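Local coordinates for predicted ancestral HMA domain of Pik-1 from Oryza spp. (Synthetic construct, PDB 7BNT), which is a reconstructed ancestral heavy-metal-associated domain of a rice immune receptor that probably binds a fungal effector protein, at residues K18-A23 against D41-I46. Residues are numbered along the deposited sequence; the frame is centred on the assembly and turned at random.
Sequences KCRSKA and DLRDKI
Arg20 NH1 donates a hydrogen bond to the backbone carbonyl of Arg43, 2.9 Å from NH1 to O, joining helix 17-28 to the turn that leads into strand 45-50 of this ferredoxin-like HMA fold, a four-stranded antiparallel sheet with two helices. Arginine suits the place because it is long: with CG anti to the backbone N (chi1 -177°) and the chain extended until it bends at chi3, its guanidinium spans the gap to the turn. The bond is somewhat bent, with an N-H...O angle of 148°, and comes to the oxygen from outside the carbonyl plane. On the same guanidinium, NH2 forms a salt bridge with Asp17 one turn earlier in the helix, so two neighbours fix its rotation. Were Arg20 shortened to an alanine, the Arg43 carbonyl and the Asp17 carboxylate would probably lose the partner they share, and a gap would open beside the turn.

The two guanidinium planes stand 79° apart, and Arg20 NH1 lies 4.1 Å from Arg43 NH1. Arg43, long enough to reach across the subunit boundary, pairs through NH2 with Asp34 of the second subunit, which together with Asp17 probably eases this proximity of like charges. Deeper in, small Ala23 lets the helix approach the sheet, where branched Ile46 also packs on Met24 and Val27; its CD1 ends 3.8 Å from Ala23 CB.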
ATOM      1  N   LYS B  18      -7.172  -7.009 -13.983  1.00 21.64           N
ATOM      2  CA  LYS B  18      -5.978  -6.798 -14.835  1.00 22.23           C
ATOM      3  C   LYS B  18      -5.554  -5.330 -14.807  1.00 21.26           C
ATOM      4  O   LYS B  18      -4.360  -5.059 -14.689  1.00 21.87           O
ATOM      5  CB  LYS B  18      -6.288  -7.219 -16.270  1.00 26.75           C
ATOM      6  CG  LYS B  18      -5.223  -6.815 -17.277  1.00 38.44           C
ATOM      7  CD  LYS B  18      -5.075  -7.768 -18.428  1.00 43.99           C
ATOM      8  CE  LYS B  18      -4.002  -7.325 -19.401  1.00 53.09           C
ATOM      9  NZ  LYS B  18      -3.687  -8.387 -20.385  1.00 61.95           N
ATOM     10  N   CYS B  19      -6.498  -4.400 -14.913  1.00 20.91           N
ATOM     11  CA  CYS B  19      -6.192  -2.956 -14.813  1.00 21.73           C
ATOM     12  C   CYS B  19      -5.538  -2.637 -13.456  1.00 19.76           C
ATOM     13  O   CYS B  19      -4.544  -1.894 -13.372  1.00 20.35           O
ATOM     14  CB  CYS B  19      -7.494  -2.197 -14.984  1.00 22.69           C
ATOM     15  SG  CYS B  19      -7.241  -0.416 -15.052  1.00 30.22           S
ATOM     16  N   ARG B  20      -6.132  -3.130 -12.386  1.00 18.71           N
ATOM     17  CA  ARG B  20      -5.609  -2.886 -11.031  1.00 19.70           C
ATOM     18  C   ARG B  20      -4.199  -3.489 -10.928  1.00 21.45           C
ATOM     19  O   ARG B  20      -3.295  -2.829 -10.381  1.00 20.33           O
ATOM     20  CB  ARG B  20      -6.586  -3.436  -9.998  1.00 19.78           C
ATOM     21  CG  ARG B  20      -6.149  -3.169  -8.570  1.00 19.75           C
ATOM     22  CD  ARG B  20      -7.199  -3.603  -7.566  1.00 20.27           C
ATOM     23  NE  ARG B  20      -7.375  -5.042  -7.617  1.00 19.48           N
ATOM     24  CZ  ARG B  20      -8.173  -5.748  -6.828  1.00 21.83           C
ATOM     25  NH1 ARG B  20      -8.913  -5.150  -5.917  1.00 22.26           N
ATOM     26  NH2 ARG B  20      -8.243  -7.061  -6.975  1.00 24.22           N
ATOM     27  N   SER B  21      -3.995  -4.664 -11.506  1.00 20.19           N
ATOM     28  CA  SER B  21      -2.670  -5.318 -11.543  1.00 20.59           C
ATOM     29  C   SER B  21      -1.655  -4.525 -12.392  1.00 19.96           C
ATOM     30  O   SER B  21      -0.464  -4.463 -11.983  1.00 21.09           O
ATOM     31  CB  SER B  21      -2.825  -6.727 -12.014  1.00 21.60           C
ATOM     32  OG  SER B  21      -3.460  -7.523 -11.014  1.00 22.85           O
ATOM     33  N   LYS B  22      -2.083  -3.920 -13.507  1.00 19.27           N
ATOM     34  CA  LYS B  22      -1.222  -3.025 -14.328  1.00 19.60           C
ATOM     35  C   LYS B  22      -0.787  -1.826 -13.456  1.00 18.30           C
ATOM     36  O   LYS B  22       0.376  -1.402 -13.523  1.00 18.44           O
ATOM     37  CB  LYS B  22      -1.959  -2.580 -15.591  1.00 23.10           C
ATOM     38  CG  LYS B  22      -1.119  -1.775 -16.558  1.00 30.19           C
ATOM     39  CD  LYS B  22      -1.714  -1.631 -17.953  1.00 40.03           C
ATOM     40  CE  LYS B  22      -0.763  -0.912 -18.895  1.00 49.97           C
ATOM     41  NZ  LYS B  22      -0.913  -1.344 -20.304  1.00 59.29           N
ATOM     42  N   ALA B  23      -1.696  -1.270 -12.651  1.00 17.91           N
ATOM     43  CA  ALA B  23      -1.384  -0.128 -11.769  1.00 17.12           C
ATOM     44  C   ALA B  23      -0.346  -0.577 -10.729  1.00 17.33           C
ATOM     45  O   ALA B  23       0.633   0.133 -10.505  1.00 17.55           O
ATOM     46  CB  ALA B  23      -2.629   0.415 -11.128  1.00 17.87           C
ATOM     47  N   ASP B  41     -11.098   0.098   1.950  1.00 16.03           N
ATOM     48  CA  ASP B  41     -12.233  -0.829   2.212  1.00 18.19           C
ATOM     49  C   ASP B  41     -12.607  -1.628   0.952  1.00 18.14           C
ATOM     50  O   ASP B  41     -13.063  -2.737   1.102  1.00 21.73           O
ATOM     51  CB  ASP B  41     -13.413  -0.073   2.807  1.00 17.29           C
ATOM     52  CG  ASP B  41     -13.287   0.295   4.273  1.00 16.81           C
ATOM     53  OD1 ASP B  41     -12.345  -0.179   4.937  1.00 18.94           O
ATOM     54  OD2 ASP B  41     -14.176   1.006   4.773  1.00 17.13           O
ATOM     55  N   LEU B  42     -12.436  -1.059  -0.231  1.00 18.21           N
ATOM     56  CA  LEU B  42     -12.742  -1.740  -1.503  1.00 19.39           C
ATOM     57  C   LEU B  42     -11.476  -2.193  -2.244  1.00 17.90           C
ATOM     58  O   LEU B  42     -11.595  -2.571  -3.403  1.00 18.80           O
ATOM     59  CB  LEU B  42     -13.563  -0.789  -2.378  1.00 24.12           C
ATOM     60  CG  LEU B  42     -14.893  -0.363  -1.770  1.00 28.78           C
ATOM     61  CD1 LEU B  42     -15.571   0.688  -2.638  1.00 33.47           C
ATOM     62  CD2 LEU B  42     -15.799  -1.567  -1.572  1.00 34.46           C
ATOM     63  N   ARG B  43     -10.307  -2.186  -1.631  1.00 18.15           N
ATOM     64  CA  ARG B  43      -9.064  -2.659  -2.280  1.00 18.16           C
ATOM     65  C   ARG B  43      -8.917  -1.961  -3.635  1.00 17.07           C
ATOM     66  O   ARG B  43      -8.539  -2.603  -4.648  1.00 18.52           O
ATOM     67  CB  ARG B  43      -9.083  -4.186  -2.340  1.00 20.26           C
ATOM     68  CG  ARG B  43      -9.119  -4.788  -0.944  1.00 24.66           C
ATOM     69  CD  ARG B  43      -9.079  -6.292  -0.925  1.00 28.62           C
ATOM     70  NE  ARG B  43      -7.675  -6.632  -0.837  1.00 38.18           N
ATOM     71  CZ  ARG B  43      -6.974  -7.233  -1.785  1.00 29.45           C
ATOM     72  NH1 ARG B  43      -7.555  -7.629  -2.912  1.00 36.78           N
ATOM     73  NH2 ARG B  43      -5.697  -7.489  -1.570  1.00 42.27           N
ATOM     74  N   ASP B  44      -9.114  -0.653  -3.626  1.00 16.43           N
ATOM     75  CA  ASP B  44      -9.071   0.227  -4.820  1.00 17.88           C
ATOM     76  C   ASP B  44      -7.947   1.256  -4.690  1.00 16.61           C
ATOM     77  O   ASP B  44      -7.911   2.231  -5.472  1.00 18.49           O
ATOM     78  CB  ASP B  44     -10.424   0.918  -5.002  1.00 21.59           C
ATOM     79  CG  ASP B  44     -10.919   1.753  -3.839  1.00 23.16           C
ATOM     80  OD1 ASP B  44     -10.319   1.672  -2.757  1.00 21.78           O
ATOM     81  OD2 ASP B  44     -11.937   2.491  -4.045  1.00 27.71           O
ATOM     82  N   LYS B  45      -7.071   1.081  -3.719  1.00 16.26           N
ATOM     83  CA  LYS B  45      -5.976   2.031  -3.492  1.00 15.39           C
ATOM     84  C   LYS B  45      -4.686   1.259  -3.363  1.00 14.36           C
ATOM     85  O   LYS B  45      -4.688   0.155  -2.834  1.00 16.78           O
ATOM     86  CB  LYS B  45      -6.253   2.868  -2.252  1.00 18.16           C
ATOM     87  CG  LYS B  45      -7.516   3.706  -2.355  1.00 19.87           C
ATOM     88  CD  LYS B  45      -8.043   4.119  -1.042  1.00 22.02           C
ATOM     89  CE  LYS B  45      -9.353   4.841  -1.175  1.00 22.94           C
ATOM     90  NZ  LYS B  45     -10.489   3.958  -0.904  1.00 25.77           N
ATOM     91  N   ILE B  46      -3.623   1.889  -3.835  1.00 14.73           N
ATOM     92  CA  ILE B  46      -2.259   1.354  -3.699  1.00 16.41           C
ATOM     93  C   ILE B  46      -1.540   2.221  -2.688  1.00 14.86           C
ATOM     94  O   ILE B  46      -1.467   3.444  -2.848  1.00 15.00           O
ATOM     95  CB  ILE B  46      -1.511   1.308  -5.037  1.00 18.13           C
ATOM     96  CG1 ILE B  46      -2.268   0.486  -6.087  1.00 22.99           C
ATOM     97  CG2 ILE B  46      -0.087   0.789  -4.831  1.00 22.23           C
ATOM     98  CD1 ILE B  46      -1.653   0.566  -7.454  1.00 29.74           C
TER